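Side-chain contacts in chitin binding protein (Tectaria macrodonta, PDB 6IF7), which binds copper and probably chitin, and is possibly a lytic polysaccharide monooxygenase of the AA10 family with insecticidal activity: residues 93-98 with 131-136; 5-10 with 159-164; 101-106 with 172-177. All blocks are in the same frame, centred on the assembly; numbering follows the deposited sequence.

Contact 1 of 3, residues 93-98 with 131-136; sequences FPFRYI and PFINVT. With NAG (2-acetamido-2-deoxy-beta-D-glucopyranose), chain B.
The ring of F95 meets F132 and I133 of segment 131-136 obliquely, through CD2, CE2 and CZ. CE2 of F95 lies 3.9 Å from CD1 of I133, the tip of the isoleucine's longer branch, while CZ of F95 is 4.1 Å from CE2 of F132. F95 presents itself at the edge of the F132 ring, near that ring's plane. The first torsion of F95 puts CG beside the backbone N and opposite the carbonyl carbon (chi1 -60°), which carries the ring across toward strand 133-136. A flat, purely apolar ring suits this buried place, since it can serve several neighbours at once without a polar atom to satisfy.

The next shell packs around that ring. CD2 of F93 sits 3.6 Å above one face of the F95 ring, toward its rim; F109 meets F95 edge-to-face, and I147 touches both F95 and I133. The backbone of F95 is also held, because NH1 of R96 donates to O of F95 over 3.0 Å, arriving from above the carbonyl plane.

On strand 133-136 the residues alternate: I133 serves the interior, whereas N134 carries a glycan, its ND2 bonded to C1 of the N-acetylglucosamine at 1.5 Å. N134, V135 and T136 form the N-X-T sequon of N-glycosylation, and CG of P131 packs 3.8 Å from the sugar's C8. The strand therefore combines a hydrophobic inner contact between two sheets of the E-set-like core with a sugar-bearing outer surface, so cohesion across this contact rests on apolar packing alone.

Contact 2 of 3, residues 5-10 with 159-164; sequences EDPISR and HLIYVI
Where strand 2-6 gives way to helix 10-16, a classic beta bulge, a cis-proline and a helix N-cap follow one another; P7 of the turn and R10, the first residue of the helix, reach strand 159-167. CG of P7 lies 4.2 Å from CD1 of I161, a purely apolar touch between ring and branch tip. The cis peptide bond before P7 bends the chain just after the bulge formed by E5 and D6 opposite R96, and proline is the residue that most readily accepts such a bond. Its apolar ring also suits a buried site, where F95 and V180 are further neighbours.

R10 meets L160 differently. CD1 of L160 stands over one face of the guanidinium, 3.6 Å from NH2 of R10, and the two side chains run nearly perpendicular to each other. The arginine chain is extended from CG to NE, which carries its flat end out beyond the helix start to the leucine. With CG anti to the backbone N (chi1 177°) and chi2 at 145°, L160 brings CD1 to the guanidinium although its CB does not point at it.

The guanidinium nitrogens have other partners: NE forms a salt bridge with D179, and NH1 bonds to O of L74. W81 adds a cation-pi contact. Before R10, S9 caps the helix by bonding its OG to N of Y12. A methyl covers one face of the guanidinium while its nitrogens bond to D179 and L74, so the buried charge is probably well compensated.

Contact 3 of 3, residues 101-106 with 172-177; sequences AAHLGF and EAFYSC. With CU (copper (II) ion), chain C; NAG (2-acetamido-2-deoxy-beta-D-glucopyranose), chain B; NAG (2-acetamido-2-deoxy-beta-D-glucopyranose), chain D.
H103 and F174 meet through ring atoms, CD2 of H103 standing 4.1 Å from CE1 of F174. The phenylalanine comes at the edge of the imidazole, near its plane, and the two side chains cross at about a right angle. Over the centre of one imidazole face sits O of A101, 3.8 Å above the plane. NE2 of H103 binds the copper ion at 2.1 Å; H1 completes the site and its N also binds the metal, the histidine brace of lytic polysaccharide monooxygenases. CZ of F174 comes within 3.4 Å of the copper, and the ring also meets H1 edge-to-face, so an apolar group without a ligand atom borders the metal. OE1 of E172 lies 4.3 Å from NE2 of H103 and is held by a salt bridge to R167.

Farther along the chain, F106 has CG between its backbone N and carbonyl carbon (chi1 63°), which turns a ring face to the glycan of N134, with C5 of the first N-acetylglucosamine 3.7 Å above the ring centre, as in CH-pi stacking. CE2 of F106 is 3.9 Å from C7 of the second sugar. A serine in place of F106 would remove this platform and would probably leave the sugars freer to swing about their asparagine link. The chemistry is thus divided: imidazole nitrogen grips copper, F174 supplies apolar bulk beside it, and F106 offers an aromatic face to carbohydrate.

How the contacts relate
Along the chain the six segments run 5-10, 93-98, 101-106, 131-136, 159-164, 172-177. Contact 1 is nested within the loop closed by contact 2, whereas contact 3 crosses both. Their centres lie about 10 Å (1 and 2), 12 Å (1 and 3) and 13 Å (2 and 3) apart. Strands 2-6 and 95-99 are neighbours in the antiparallel sheet; strands 133-136, 105-111, 159-167 and 173-182 follow one another across the mixed sheet. Contacts 1 and 2 therefore tie the two sheets together in the interior, while contact 3 lies at the copper end of the mixed sheet and shares the glycan with contact 1, linking core, metal site and sugar.

Contact 1 of 3, residues 93-98 with 131-136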
loop_
_atom_site.group_PDB
_atom_site.type_symbol
_atom_site.label_atom_id
_atom_site.label_comp_id
_atom_site.label_asym_id
_atom_site.label_seq_id
_atom_site.Cartn_x
_atom_site.Cartn_y
_atom_site.Cartn_z
ATOM N N PHE A 93 -5.328 16.264 -1.876
ATOM C CA PHE A 93 -5.392 15.214 -0.864
ATOM C C PHE A 93 -4.070 15.141 -0.104
ATOM O O PHE A 93 -3.017 15.118 -0.746
ATOM C CB PHE A 93 -5.708 13.876 -1.435
ATOM C CG PHE A 93 -6.018 12.865 -0.384
ATOM C CD1 PHE A 93 -7.277 12.816 0.188
ATOM C CD2 PHE A 93 -5.027 11.989 0.082
ATOM C CE1 PHE A 93 -7.566 11.869 1.163
ATOM C CE2 PHE A 93 -5.314 11.045 1.065
ATOM C CZ PHE A 93 -6.583 10.990 1.603
ATOM N N PRO A 94 -4.119 15.152 1.258
ATOM C CA PRO A 94 -2.896 15.086 2.074
ATOM C C PRO A 94 -2.355 13.657 2.197
ATOM O O PRO A 94 -2.628 12.962 3.190
ATOM C CB PRO A 94 -3.333 15.671 3.430
ATOM C CG PRO A 94 -4.790 15.417 3.505
ATOM C CD PRO A 94 -5.330 15.316 2.101
ATOM N N PHE A 95 -1.617 13.219 1.173
ATOM C CA PHE A 95 -0.985 11.902 1.208
ATOM C C PHE A 95 0.125 11.883 2.270
ATOM O O PHE A 95 0.973 12.812 2.334
ATOM C CB PHE A 95 -0.398 11.461 -0.136
ATOM C CG PHE A 95 -1.398 11.364 -1.255
ATOM C CD1 PHE A 95 -2.220 10.249 -1.385
ATOM C CD2 PHE A 95 -1.501 12.392 -2.208
ATOM C CE1 PHE A 95 -3.134 10.149 -2.427
ATOM C CE2 PHE A 95 -2.406 12.300 -3.251
ATOM C CZ PHE A 95 -3.220 11.182 -3.354
ATOM N N ARG A 96 0.118 10.818 3.086
ATOM C CA ARG A 96 1.126 10.638 4.143
ATOM C C ARG A 96 1.636 9.217 4.130
ATOM O O ARG A 96 0.846 8.298 4.017
ATOM C CB ARG A 96 0.536 10.940 5.514
ATOM C CG ARG A 96 -0.100 12.315 5.648
ATOM C CD ARG A 96 0.934 13.414 5.732
ATOM N NE ARG A 96 0.288 14.725 5.888
ATOM C CZ ARG A 96 0.019 15.608 4.909
ATOM N NH1 ARG A 96 0.337 15.389 3.622
ATOM N NH2 ARG A 96 -0.565 16.758 5.229
ATOM N N TYR A 97 2.962 9.061 4.234
ATOM C CA TYR A 97 3.642 7.761 4.377
ATOM C C TYR A 97 4.401 7.834 5.687
ATOM O O TYR A 97 5.370 8.613 5.815
ATOM C CB TYR A 97 4.627 7.514 3.216
ATOM C CG TYR A 97 5.189 6.098 3.152
ATOM C CD1 TYR A 97 6.163 5.642 4.044
ATOM C CD2 TYR A 97 4.739 5.212 2.184
ATOM C CE1 TYR A 97 6.639 4.353 3.973
ATOM C CE2 TYR A 97 5.221 3.929 2.106
ATOM C CZ TYR A 97 6.159 3.504 2.997
ATOM O OH TYR A 97 6.606 2.208 2.855
ATOM N N ILE A 98 3.965 7.030 6.652
ATOM C CA ILE A 98 4.584 7.025 7.984
ATOM C C ILE A 98 5.870 6.201 7.923
ATOM O O ILE A 98 5.881 5.048 7.442
ATOM C CB ILE A 98 3.644 6.550 9.137
ATOM C CG1 ILE A 98 4.385 6.596 10.499
ATOM C CG2 ILE A 98 3.100 5.140 8.918
ATOM C CD1 ILE A 98 3.474 6.479 11.709
ATOM N N PRO A 131 2.774 5.529 -12.927
ATOM C CA PRO A 131 2.414 6.098 -11.637
ATOM C C PRO A 131 1.802 7.481 -11.767
ATOM O O PRO A 131 2.131 8.227 -12.691
ATOM C CB PRO A 131 3.749 6.158 -10.878
ATOM C CG PRO A 131 4.823 6.108 -11.912
ATOM C CD PRO A 131 4.240 5.468 -13.140
ATOM N N PHE A 132 0.893 7.823 -10.867
ATOM C CA PHE A 132 0.362 9.176 -10.884
ATOM C C PHE A 132 1.141 10.133 -9.995
ATOM O O PHE A 132 0.965 11.353 -10.117
ATOM C CB PHE A 132 -1.146 9.242 -10.586
ATOM C CG PHE A 132 -1.529 8.860 -9.186
ATOM C CD1 PHE A 132 -1.729 7.526 -8.842
ATOM C CD2 PHE A 132 -1.774 9.838 -8.232
ATOM C CE1 PHE A 132 -2.136 7.159 -7.555
ATOM C CE2 PHE A 132 -2.161 9.475 -6.934
ATOM C CZ PHE A 132 -2.343 8.134 -6.605
ATOM N N ILE A 133 1.986 9.589 -9.110
ATOM C CA ILE A 133 2.997 10.391 -8.411
ATOM C C ILE A 133 4.283 9.579 -8.393
ATOM O O ILE A 133 4.253 8.360 -8.132
ATOM C CB ILE A 133 2.611 10.721 -6.947
ATOM C CG1 ILE A 133 1.263 11.463 -6.879
ATOM C CG2 ILE A 133 3.711 11.529 -6.265
ATOM C CD1 ILE A 133 0.682 11.553 -5.474
ATOM N N ASN A 134 5.395 10.258 -8.693
ATOM C CA ASN A 134 6.729 9.733 -8.444
ATOM C C ASN A 134 7.574 10.833 -7.806
ATOM O O ASN A 134 7.846 11.867 -8.426
ATOM C CB ASN A 134 7.330 9.231 -9.750
ATOM C CG ASN A 134 8.646 8.521 -9.562
ATOM O OD1 ASN A 134 9.146 8.326 -8.443
ATOM N ND2 ASN A 134 9.201 8.101 -10.673
ATOM N N VAL A 135 7.955 10.627 -6.554
ATOM C CA VAL A 135 8.589 11.685 -5.770
ATOM C C VAL A 135 9.809 11.177 -4.983
ATOM O O VAL A 135 9.745 10.162 -4.288
ATOM C CB VAL A 135 7.554 12.400 -4.865
ATOM C CG1 VAL A 135 6.977 11.469 -3.809
ATOM C CG2 VAL A 135 8.163 13.640 -4.217
ATOM N N THR A 136 10.916 11.899 -5.112
ATOM C CA THR A 136 12.172 11.569 -4.428
ATOM C C THR A 136 12.322 12.407 -3.193
ATOM O O THR A 136 12.293 13.645 -3.285
ATOM C CB THR A 136 13.382 11.838 -5.332
ATOM O OG1 THR A 136 13.346 10.917 -6.419
ATOM C CG2 THR A 136 14.707 11.662 -4.569
HETATM C C1 NAG B . 10.484 7.398 -10.602
HETATM C C2 NAG B . 10.776 6.560 -11.844
HETATM C C3 NAG B . 12.093 5.865 -11.646
HETATM C C4 NAG B . 13.192 6.878 -11.419
HETATM C C5 NAG B . 12.862 7.724 -10.201
HETATM C C6 NAG B . 13.883 8.834 -10.047
HETATM C C7 NAG B . 8.945 5.544 -13.080
HETATM C C8 NAG B . 7.979 4.403 -13.137
HETATM N N2 NAG B . 9.761 5.537 -12.051
HETATM O O3 NAG B . 12.389 5.087 -12.819
HETATM O O4 NAG B . 14.419 6.174 -11.233
HETATM O O5 NAG B . 11.576 8.301 -10.369
HETATM O O6 NAG B . 13.498 9.640 -8.932
HETATM O O7 NAG B . 8.988 6.404 -13.923
#

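Contact 2 of 3, residues 5-10 with 159-164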
loop_
_atom_site.group_PDB
_atom_site.type_symbol
_atom_site.label_atom_id
_atom_site.label_comp_id
_atom_site.label_asym_id
_atom_site.label_seq_id
_atom_site.Cartn_x
_atom_site.Cartn_y
_atom_site.Cartn_z
ATOM N N GLU A 5 0.224 5.912 5.432
ATOM C CA GLU A 5 -0.552 6.432 6.543
ATOM C C GLU A 5 -1.856 7.057 6.066
ATOM O O GLU A 5 -2.877 6.903 6.726
ATOM C CB GLU A 5 0.256 7.479 7.317
ATOM C CG GLU A 5 -0.467 8.044 8.533
ATOM C CD GLU A 5 0.356 9.077 9.267
ATOM O OE1 GLU A 5 0.460 8.943 10.482
ATOM O OE2 GLU A 5 0.910 10.006 8.635
ATOM N N ASP A 6 -1.833 7.760 4.937
ATOM C CA ASP A 6 -3.048 8.388 4.433
ATOM C C ASP A 6 -2.977 8.448 2.904
ATOM O O ASP A 6 -2.121 9.161 2.384
ATOM C CB ASP A 6 -3.187 9.773 5.050
ATOM C CG ASP A 6 -4.576 10.363 4.906
ATOM O OD1 ASP A 6 -5.601 9.648 5.044
ATOM O OD2 ASP A 6 -4.636 11.586 4.666
ATOM N N PRO A 7 -3.806 7.675 2.183
ATOM C CA PRO A 7 -4.705 6.652 2.733
ATOM C C PRO A 7 -3.971 5.457 3.340
ATOM O O PRO A 7 -3.065 4.892 2.711
ATOM C CB PRO A 7 -5.482 6.162 1.501
ATOM C CG PRO A 7 -4.528 6.353 0.364
ATOM C CD PRO A 7 -3.733 7.594 0.712
ATOM N N ILE A 8 -4.430 5.062 4.521
ATOM C CA ILE A 8 -3.741 4.093 5.353
ATOM C C ILE A 8 -3.648 2.715 4.678
ATOM O O ILE A 8 -4.615 2.240 4.086
ATOM C CB ILE A 8 -4.402 4.024 6.769
ATOM C CG1 ILE A 8 -3.455 3.300 7.736
ATOM C CG2 ILE A 8 -5.811 3.419 6.713
ATOM C CD1 ILE A 8 -3.941 3.153 9.160
ATOM N N SER A 9 -2.478 2.084 4.762
ATOM C CA SER A 9 -2.277 0.748 4.201
ATOM C C SER A 9 -3.059 -0.312 4.967
ATOM O O SER A 9 -3.426 -0.110 6.131
ATOM C CB SER A 9 -0.809 0.388 4.261
ATOM O OG SER A 9 -0.404 0.247 5.610
ATOM N N ARG A 10 -3.326 -1.439 4.312
ATOM C CA ARG A 10 -3.974 -2.593 4.979
ATOM C C ARG A 10 -3.200 -3.036 6.217
ATOM O O ARG A 10 -3.788 -3.258 7.284
ATOM C CB ARG A 10 -4.050 -3.793 4.038
ATOM C CG ARG A 10 -5.036 -3.623 2.921
ATOM C CD ARG A 10 -5.042 -4.811 1.991
ATOM N NE ARG A 10 -6.032 -4.568 0.939
ATOM C CZ ARG A 10 -6.215 -5.344 -0.131
ATOM N NH1 ARG A 10 -5.491 -6.455 -0.320
ATOM N NH2 ARG A 10 -7.139 -5.007 -1.019
ATOM N N HIS A 159 -11.329 1.189 -5.168
ATOM C CA HIS A 159 -10.074 1.072 -5.871
ATOM C C HIS A 159 -8.960 0.827 -4.859
ATOM O O HIS A 159 -9.215 0.753 -3.651
ATOM C CB HIS A 159 -9.835 2.325 -6.703
ATOM C CG HIS A 159 -10.608 2.318 -7.975
ATOM N ND1 HIS A 159 -10.208 1.602 -9.085
ATOM C CD2 HIS A 159 -11.789 2.885 -8.299
ATOM C CE1 HIS A 159 -11.105 1.741 -10.041
ATOM N NE2 HIS A 159 -12.070 2.519 -9.590
ATOM N N LEU A 160 -7.744 0.675 -5.371
ATOM C CA LEU A 160 -6.590 0.478 -4.541
ATOM C C LEU A 160 -5.468 1.371 -5.044
ATOM O O LEU A 160 -5.293 1.563 -6.256
ATOM C CB LEU A 160 -6.225 -1.016 -4.542
ATOM C CG LEU A 160 -4.993 -1.475 -3.775
ATOM C CD1 LEU A 160 -5.242 -2.845 -3.186
ATOM C CD2 LEU A 160 -3.740 -1.511 -4.652
ATOM N N ILE A 161 -4.715 1.909 -4.090
ATOM C CA ILE A 161 -3.493 2.612 -4.365
ATOM C C ILE A 161 -2.315 1.754 -3.885
ATOM O O ILE A 161 -2.277 1.311 -2.729
ATOM C CB ILE A 161 -3.531 3.987 -3.718
ATOM C CG1 ILE A 161 -4.597 4.817 -4.450
ATOM C CG2 ILE A 161 -2.165 4.649 -3.769
ATOM C CD1 ILE A 161 -4.880 6.146 -3.825
ATOM N N TYR A 162 -1.393 1.509 -4.812
ATOM C CA TYR A 162 -0.189 0.741 -4.577
ATOM C C TYR A 162 0.992 1.711 -4.575
ATOM O O TYR A 162 1.210 2.465 -5.542
ATOM C CB TYR A 162 -0.004 -0.294 -5.666
ATOM C CG TYR A 162 0.962 -1.427 -5.350
ATOM C CD1 TYR A 162 0.758 -2.264 -4.253
ATOM C CD2 TYR A 162 2.034 -1.706 -6.190
ATOM C CE1 TYR A 162 1.618 -3.329 -3.980
ATOM C CE2 TYR A 162 2.890 -2.774 -5.942
ATOM C CZ TYR A 162 2.694 -3.581 -4.837
ATOM O OH TYR A 162 3.559 -4.636 -4.602
ATOM N N VAL A 163 1.717 1.715 -3.463
ATOM C CA VAL A 163 2.879 2.577 -3.297
ATOM C C VAL A 163 4.114 1.704 -3.158
ATOM O O VAL A 163 4.168 0.798 -2.305
ATOM C CB VAL A 163 2.689 3.554 -2.121
ATOM C CG1 VAL A 163 3.873 4.507 -1.987
ATOM C CG2 VAL A 163 1.420 4.348 -2.362
ATOM N N ILE A 164 5.088 1.974 -4.031
ATOM C CA ILE A 164 6.389 1.342 -3.997
ATOM C C ILE A 164 7.417 2.386 -3.537
ATOM O O ILE A 164 7.559 3.437 -4.170
ATOM C CB ILE A 164 6.780 0.815 -5.403
ATOM C CG1 ILE A 164 5.723 -0.143 -5.932
ATOM C CG2 ILE A 164 8.141 0.137 -5.355
ATOM C CD1 ILE A 164 5.826 -0.444 -7.418
#

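Contact 3 of 3, residues 101-106 with 172-177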
loop_
_atom_site.group_PDB
_atom_site.type_symbol
_atom_site.label_atom_id
_atom_site.label_comp_id
_atom_site.label_asym_id
_atom_site.label_seq_id
_atom_site.Cartn_x
_atom_site.Cartn_y
_atom_site.Cartn_z
ATOM N N ALA A 101 11.576 4.623 10.247
ATOM C CA ALA A 101 12.952 5.009 9.921
ATOM C C ALA A 101 12.954 5.574 8.507
ATOM O O ALA A 101 12.607 4.863 7.554
ATOM C CB ALA A 101 13.880 3.794 9.997
ATOM N N ALA A 102 13.306 6.851 8.381
ATOM C CA ALA A 102 13.369 7.529 7.081
ATOM C C ALA A 102 14.515 6.947 6.267
ATOM O O ALA A 102 15.470 6.420 6.837
ATOM C CB ALA A 102 13.558 9.023 7.267
ATOM N N HIS A 103 14.405 7.019 4.942
ATOM C CA HIS A 103 15.479 6.569 4.045
ATOM C C HIS A 103 15.595 7.499 2.864
ATOM O O HIS A 103 14.651 8.211 2.536
ATOM C CB HIS A 103 15.273 5.141 3.500
ATOM C CG HIS A 103 15.298 4.072 4.546
ATOM N ND1 HIS A 103 16.230 4.039 5.557
ATOM C CD2 HIS A 103 14.501 2.993 4.734
ATOM C CE1 HIS A 103 16.003 2.992 6.329
ATOM N NE2 HIS A 103 14.957 2.340 5.852
ATOM N N LEU A 104 16.765 7.456 2.222
ATOM C CA LEU A 104 16.960 8.031 0.905
ATOM C C LEU A 104 16.233 7.126 -0.069
ATOM O O LEU A 104 16.584 5.951 -0.204
ATOM C CB LEU A 104 18.438 8.097 0.534
ATOM C CG LEU A 104 19.277 9.008 1.419
ATOM C CD1 LEU A 104 20.765 8.704 1.233
ATOM C CD2 LEU A 104 18.944 10.465 1.120
ATOM N N GLY A 105 15.218 7.664 -0.740
ATOM C CA GLY A 105 14.465 6.874 -1.718
ATOM C C GLY A 105 13.374 7.673 -2.402
ATOM O O GLY A 105 13.177 8.852 -2.121
ATOM N N PHE A 106 12.673 7.010 -3.309
ATOM C CA PHE A 106 11.553 7.626 -4.029
ATOM C C PHE A 106 10.319 6.754 -3.956
ATOM O O PHE A 106 10.414 5.529 -3.831
ATOM C CB PHE A 106 11.919 7.926 -5.493
ATOM C CG PHE A 106 12.242 6.711 -6.330
ATOM C CD1 PHE A 106 11.232 6.006 -6.999
ATOM C CD2 PHE A 106 13.563 6.320 -6.531
ATOM C CE1 PHE A 106 11.540 4.916 -7.802
ATOM C CE2 PHE A 106 13.875 5.228 -7.346
ATOM C CZ PHE A 106 12.864 4.521 -7.977
ATOM N N GLU A 172 16.926 -2.232 -1.394
ATOM C CA GLU A 172 15.708 -2.480 -0.655
ATOM C C GLU A 172 14.544 -1.576 -1.079
ATOM O O GLU A 172 14.706 -0.363 -1.260
ATOM C CB GLU A 172 15.963 -2.293 0.823
ATOM C CG GLU A 172 14.779 -2.603 1.716
ATOM C CD GLU A 172 15.089 -2.323 3.172
ATOM O OE1 GLU A 172 15.441 -1.168 3.479
ATOM O OE2 GLU A 172 14.954 -3.232 4.013
ATOM N N ALA A 173 13.377 -2.192 -1.184
ATOM C CA ALA A 173 12.132 -1.512 -1.455
ATOM C C ALA A 173 11.028 -2.000 -0.500
ATOM O O ALA A 173 11.082 -3.130 0.003
ATOM C CB ALA A 173 11.739 -1.763 -2.896
ATOM N N PHE A 174 10.048 -1.123 -0.252
ATOM C CA PHE A 174 8.886 -1.384 0.576
ATOM C C PHE A 174 7.629 -1.261 -0.295
ATOM O O PHE A 174 7.590 -0.482 -1.250
ATOM C CB PHE A 174 8.828 -0.400 1.751
ATOM C CG PHE A 174 10.003 -0.525 2.692
ATOM C CD1 PHE A 174 11.241 0.052 2.372
ATOM C CD2 PHE A 174 9.888 -1.244 3.881
ATOM C CE1 PHE A 174 12.337 -0.090 3.227
ATOM C CE2 PHE A 174 10.977 -1.372 4.744
ATOM C CZ PHE A 174 12.196 -0.807 4.416
ATOM N N TYR A 175 6.604 -2.030 0.047
ATOM C CA TYR A 175 5.389 -2.144 -0.764
ATOM C C TYR A 175 4.170 -1.985 0.114
ATOM O O TYR A 175 4.075 -2.612 1.168
ATOM C CB TYR A 175 5.380 -3.496 -1.467
ATOM C CG TYR A 175 6.624 -3.711 -2.330
ATOM C CD1 TYR A 175 6.644 -3.306 -3.666
ATOM C CD2 TYR A 175 7.774 -4.283 -1.799
ATOM C CE1 TYR A 175 7.777 -3.479 -4.449
ATOM C CE2 TYR A 175 8.920 -4.463 -2.569
ATOM C CZ TYR A 175 8.917 -4.071 -3.893
ATOM O OH TYR A 175 10.041 -4.243 -4.670
ATOM N N SER A 176 3.251 -1.126 -0.329
ATOM C CA SER A 176 2.049 -0.760 0.420
ATOM C C SER A 176 0.777 -0.814 -0.448
ATOM O O SER A 176 0.728 -0.197 -1.516
ATOM C CB SER A 176 2.245 0.658 0.952
ATOM O OG SER A 176 1.078 1.136 1.575
ATOM N N CYS A 177 -0.246 -1.533 0.016
ATOM C CA CYS A 177 -1.609 -1.501 -0.578
ATOM C C CYS A 177 -2.531 -0.698 0.324
ATOM O O CYS A 177 -2.594 -1.003 1.516
ATOM C CB CYS A 177 -2.220 -2.897 -0.688
ATOM S SG CYS A 177 -1.528 -3.871 -2.022
HETATM CU CU CU C . 13.839 0.907 6.889
HETATM C C1 NAG B . 10.484 7.398 -10.602
HETATM C C2 NAG B . 10.776 6.560 -11.844
HETATM C C3 NAG B . 12.093 5.865 -11.646
HETATM C C4 NAG B . 13.192 6.878 -11.419
HETATM C C5 NAG B . 12.862 7.724 -10.201
HETATM C C6 NAG B . 13.883 8.834 -10.047
HETATM C C7 NAG B . 8.945 5.544 -13.080
HETATM C C8 NAG B . 7.979 4.403 -13.137
HETATM N N2 NAG B . 9.761 5.537 -12.051
HETATM O O3 NAG B . 12.389 5.087 -12.819
HETATM O O4 NAG B . 14.419 6.174 -11.233
HETATM O O5 NAG B . 11.576 8.301 -10.369
HETATM O O6 NAG B . 13.498 9.640 -8.932
HETATM O O7 NAG B . 8.988 6.404 -13.923
HETATM C C1 NAG D . 15.488 6.661 -12.041
HETATM C C2 NAG D . 16.792 6.011 -11.581
HETATM C C3 NAG D . 17.950 6.477 -12.444
HETATM C C4 NAG D . 17.619 6.366 -13.925
HETATM C C5 NAG D . 16.265 6.974 -14.261
HETATM C C6 NAG D . 16.037 6.810 -15.762
HETATM C C7 NAG D . 17.242 5.299 -9.272
HETATM C C8 NAG D . 17.693 5.705 -7.906
HETATM N N2 NAG D . 17.110 6.280 -10.186
HETATM O O3 NAG D . 19.038 5.611 -12.183
HETATM O O4 NAG D . 18.616 7.023 -14.701
HETATM O O5 NAG D . 15.281 6.344 -13.419
HETATM O O6 NAG D . 14.669 6.944 -16.072
HETATM O O7 NAG D . 17.042 4.119 -9.503
#